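Local coordinates for periplasmic protein (Legionella pneumophila subsp. pneumophila, PDB 4FGQ) that probably acts as a calcium-dependent periplasmic cysteine protease of the bacterial transglutaminase-like family, at residues Q21-T24 and R25-F28; T29-G32 and N33-S37. All coordinates share one frame; numbering follows the deposited sequence.

Contact 1 (Q21-T24 and R25-F28); sequences QGDT and RKRF
R25 N donates to Q21 O, K26 N to G22 O, R27 N to D23 O and F28 N to T24 O, an i to i+4 ladder that marks the first turns of the alpha-helix 22-38. Its first rung is the odd one: the N-H of R25 points almost straight at Q21 O, at 170°, yet its donor stands well above the plane of the Q21 carbonyl. Q21 is extended and G22 has a positive phi of 54°, so the chain is not yet helical at Q21. Among the side chains, R27 reaches back over T24. Its chain bends at chi3 (-60°), which lays one guanidinium face against T24 CA, 3.8 Å from CZ and offset toward the rim. T24 OG1 lies 3.2 Å from R27 NH2. R27 NE is hydrogen-bonded to I79 O of helix 75-81. T24 and F28 run side by side, with the methyl CG2 of T24 3.9 Å from ring atom CE2 of F28; the buried phenyl continues onto V76, I79 and V80. R25 instead sends NE back to A17 O, tying the helix to the end of helix 10-17. On the exposed side a water donates to G22 O at 2.8 Å and accepts from K26 NZ at 2.9 Å.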
loop_
_atom_site.group_PDB
_atom_site.type_symbol
_atom_site.label_atom_id
_atom_site.label_comp_id
_atom_site.label_asym_id
_atom_site.label_seq_id
_atom_site.Cartn_x
_atom_site.Cartn_y
_atom_site.Cartn_z
ATOM N N GLN A 21 -5.659 13.807 18.264
ATOM C CA GLN A 21 -5.725 15.268 18.267
ATOM C C GLN A 21 -4.775 15.868 17.246
ATOM O O GLN A 21 -3.981 15.152 16.631
ATOM C CB GLN A 21 -5.382 15.823 19.652
ATOM C CG GLN A 21 -6.294 15.355 20.763
ATOM C CD GLN A 21 -5.853 14.035 21.373
ATOM O OE1 GLN A 21 -4.681 13.852 21.707
ATOM N NE2 GLN A 21 -6.794 13.105 21.520
ATOM N N GLY A 22 -4.855 17.186 17.082
ATOM C CA GLY A 22 -3.918 17.912 16.248
ATOM C C GLY A 22 -3.828 17.366 14.840
ATOM O O GLY A 22 -4.849 17.046 14.222
ATOM N N ASP A 23 -2.607 17.252 14.331
ATOM C CA ASP A 23 -2.410 16.822 12.952
ATOM C C ASP A 23 -2.768 15.358 12.742
ATOM O O ASP A 23 -3.156 14.967 11.638
ATOM C CB ASP A 23 -0.979 17.102 12.491
ATOM C CG ASP A 23 -0.713 18.584 12.290
ATOM O OD1 ASP A 23 -1.692 19.351 12.151
ATOM O OD2 ASP A 23 0.472 18.980 12.264
ATOM N N THR A 24 -2.640 14.552 13.793
ATOM C CA THR A 24 -2.972 13.133 13.672
ATOM C C THR A 24 -4.464 12.981 13.408
ATOM O O THR A 24 -4.862 12.223 12.526
ATOM C CB THR A 24 -2.579 12.342 14.926
ATOM O OG1 THR A 24 -1.179 12.520 15.174
ATOM C CG2 THR A 24 -2.873 10.853 14.731
ATOM N N ARG A 25 -5.279 13.715 14.161
ATOM C CA ARG A 25 -6.721 13.717 13.929
ATOM C C ARG A 25 -7.017 14.146 12.500
ATOM O O ARG A 25 -7.819 13.516 11.812
ATOM C CB ARG A 25 -7.437 14.647 14.915
ATOM C CG ARG A 25 -8.917 14.857 14.593
ATOM C CD ARG A 25 -9.609 15.708 15.656
ATOM N NE ARG A 25 -9.647 15.034 16.955
ATOM C CZ ARG A 25 -10.207 15.539 18.053
ATOM N NH1 ARG A 25 -10.780 16.735 18.020
ATOM N NH2 ARG A 25 -10.189 14.849 19.189
ATOM N N LYS A 26 -6.351 15.212 12.054
ATOM C CA LYS A 26 -6.521 15.709 10.691
ATOM C C LYS A 26 -6.153 14.675 9.634
ATOM O O LYS A 26 -6.768 14.642 8.575
ATOM C CB LYS A 26 -5.710 16.985 10.456
ATOM C CG LYS A 26 -6.254 18.210 11.169
ATOM C CD LYS A 26 -5.485 19.450 10.762
ATOM C CE LYS A 26 -6.192 20.706 11.223
ATOM N NZ LYS A 26 -6.741 20.546 12.591
ATOM N N ARG A 27 -5.140 13.854 9.897
ATOM C CA ARG A 27 -4.743 12.832 8.935
ATOM C C ARG A 27 -5.815 11.753 8.791
ATOM O O ARG A 27 -6.093 11.294 7.682
ATOM C CB ARG A 27 -3.386 12.203 9.294
ATOM C CG ARG A 27 -2.200 13.131 9.047
ATOM C CD ARG A 27 -0.848 12.396 9.055
ATOM N NE ARG A 27 -0.530 11.720 10.319
ATOM C CZ ARG A 27 0.002 12.302 11.389
ATOM N NH1 ARG A 27 0.271 13.606 11.395
ATOM N NH2 ARG A 27 0.258 11.575 12.471
ATOM N N PHE A 28 -6.401 11.337 9.910
ATOM C CA PHE A 28 -7.488 10.360 9.862
ATOM C C PHE A 28 -8.674 10.909 9.075
ATOM O O PHE A 28 -9.213 10.240 8.189
ATOM C CB PHE A 28 -7.923 9.928 11.269
ATOM C CG PHE A 28 -7.056 8.849 11.866
ATOM C CD1 PHE A 28 -7.112 7.549 11.378
ATOM C CD2 PHE A 28 -6.186 9.132 12.906
ATOM C CE1 PHE A 28 -6.315 6.548 11.924
ATOM C CE2 PHE A 28 -5.388 8.141 13.453
ATOM C CZ PHE A 28 -5.450 6.849 12.967
HETATM O O HOH W 1 -7.153 18.598 14.695
#

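Contact 2 (T29-G32 and N33-S37)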
loop_
_atom_site.group_PDB
_atom_site.type_symbol
_atom_site.label_atom_id
_atom_site.label_comp_id
_atom_site.label_asym_id
_atom_site.label_seq_id
_atom_site.Cartn_x
_atom_site.Cartn_y
_atom_site.Cartn_z
ATOM N N THR A 29 -9.066 12.138 9.378
ATOM C CA THR A 29 -10.195 12.754 8.681
ATOM C C THR A 29 -9.929 12.870 7.186
ATOM O O THR A 29 -10.817 12.626 6.361
ATOM C CB THR A 29 -10.516 14.137 9.266
ATOM O OG1 THR A 29 -10.943 13.978 10.627
ATOM C CG2 THR A 29 -11.621 14.819 8.467
ATOM N N ALA A 30 -8.694 13.218 6.836
ATOM C CA ALA A 30 -8.305 13.343 5.437
ATOM C C ALA A 30 -8.345 12.007 4.701
ATOM O O ALA A 30 -8.743 11.946 3.536
ATOM C CB ALA A 30 -6.919 13.969 5.338
ATOM N N TRP A 31 -7.931 10.947 5.387
ATOM C CA TRP A 31 -7.959 9.589 4.846
ATOM C C TRP A 31 -9.408 9.168 4.581
ATOM O O TRP A 31 -9.724 8.622 3.517
ATOM C CB TRP A 31 -7.303 8.650 5.856
ATOM C CG TRP A 31 -7.157 7.229 5.437
ATOM C CD1 TRP A 31 -7.113 6.730 4.165
ATOM C CD2 TRP A 31 -7.016 6.111 6.317
ATOM N NE1 TRP A 31 -6.963 5.354 4.206
ATOM C CE2 TRP A 31 -6.902 4.959 5.512
ATOM C CE3 TRP A 31 -6.985 5.977 7.710
ATOM C CZ2 TRP A 31 -6.753 3.685 6.063
ATOM C CZ3 TRP A 31 -6.838 4.708 8.249
ATOM C CH2 TRP A 31 -6.724 3.585 7.429
ATOM N N GLY A 32 -10.277 9.414 5.553
ATOM C CA GLY A 32 -11.691 9.102 5.399
ATOM C C GLY A 32 -12.316 9.898 4.266
ATOM O O GLY A 32 -13.087 9.352 3.472
ATOM N N ASN A 33 -11.996 11.192 4.188
ATOM C CA ASN A 33 -12.527 12.025 3.112
ATOM C C ASN A 33 -12.028 11.545 1.746
ATOM O O ASN A 33 -12.783 11.560 0.770
ATOM C CB ASN A 33 -12.197 13.505 3.330
ATOM C CG ASN A 33 -12.951 14.109 4.509
ATOM O OD1 ASN A 33 -13.949 13.556 4.973
ATOM N ND2 ASN A 33 -12.482 15.259 4.987
ATOM N N LEU A 34 -10.769 11.102 1.682
ATOM C CA LEU A 34 -10.206 10.545 0.450
ATOM C C LEU A 34 -11.025 9.352 -0.017
ATOM O O LEU A 34 -11.438 9.279 -1.189
ATOM C CB LEU A 34 -8.748 10.110 0.674
ATOM C CG LEU A 34 -8.064 9.359 -0.476
ATOM C CD1 LEU A 34 -7.638 10.327 -1.555
ATOM C CD2 LEU A 34 -6.865 8.566 0.027
ATOM N N ILE A 35 -11.267 8.414 0.894
ATOM C CA ILE A 35 -12.030 7.210 0.541
ATOM C C ILE A 35 -13.430 7.580 0.060
ATOM O O ILE A 35 -13.868 7.101 -0.982
ATOM C CB ILE A 35 -12.100 6.207 1.705
ATOM C CG1 ILE A 35 -10.708 5.612 1.958
ATOM C CG2 ILE A 35 -13.078 5.087 1.386
ATOM C CD1 ILE A 35 -10.584 4.858 3.261
ATOM N N ASP A 36 -14.114 8.458 0.791
ATOM C CA ASP A 36 -15.450 8.885 0.382
ATOM C C ASP A 36 -15.449 9.524 -1.006
ATOM O O ASP A 36 -16.353 9.279 -1.816
ATOM C CB ASP A 36 -16.037 9.870 1.396
ATOM C CG ASP A 36 -16.892 9.189 2.451
ATOM O OD1 ASP A 36 -17.315 8.035 2.223
ATOM O OD2 ASP A 36 -17.153 9.817 3.500
ATOM N N SER A 37 -14.429 10.334 -1.275
ATOM C CA SER A 37 -14.361 11.126 -2.503
ATOM C C SER A 37 -14.055 10.272 -3.728
ATOM O O SER A 37 -14.363 10.666 -4.851
ATOM C CB SER A 37 -13.314 12.236 -2.380
ATOM O OG SER A 37 -11.997 11.747 -2.574
#
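W31 carries its CG anti to the backbone N (chi1 -176°), and I35 sets CG1 anti to its own carbonyl carbon (chi1 -69°), with the chain then extended through chi2 (167°); with these torsions the two side chains run next to each other in the same direction, one alpha-helical turn apart in helix 22-38. The methyl CD1 of I35 makes an off-centre CH-pi contact with the five-membered ring of W31, 4.2 Å from its centroid, and comes within 3.8 Å of W31 NE1. The indole N-H is used elsewhere, bonded to T96 OG1 of helix 86-100, while F54 meets the indole edge-to-face. T29 and N33 form a second i to i+4 pair, on the more exposed side of the helix: the methyl CG2 of T29 lies 3.6 Å from N33 ND2. The backbone beneath is regular, with N33 N donating to T29 O at 2.9 Å, I35 N to W31 O at 3.1 Å and D36 N to G32 O at 3.0 Å. Near the end of helix 22-38, S37 OG donates to L34 O, three residues earlier, at 2.9 Å. The chemistry is thus divided: dispersion and CH-pi contact join W31 to I35 on the buried face, whereas the indole N-H is satisfied by T96, which together with F54 probably limits the rotation of the ring.

Contacts 1 and 2 are successive parts of one helix, 22-38, with centres about 13 Å apart; F28 is followed directly by T29. The weak bond between R25 O and T29 OG1 spans the junction. Both parts turn apolar side chains to the same neighbours: F28 and W31 each touch I79 of helix 75-81, and F28, W31 and I35 all pack on helix 10-17. Their settings differ, since contact 1 lies mostly at the surface, away from the calcium site, while contact 2 is partly buried. From contact 2 the side chain of W31 is about 12 Å from that of D88, a calcium-binding residue of this protein, although no calcium is bound to this chain here; D88 lies on helix 86-100, which also carries T96.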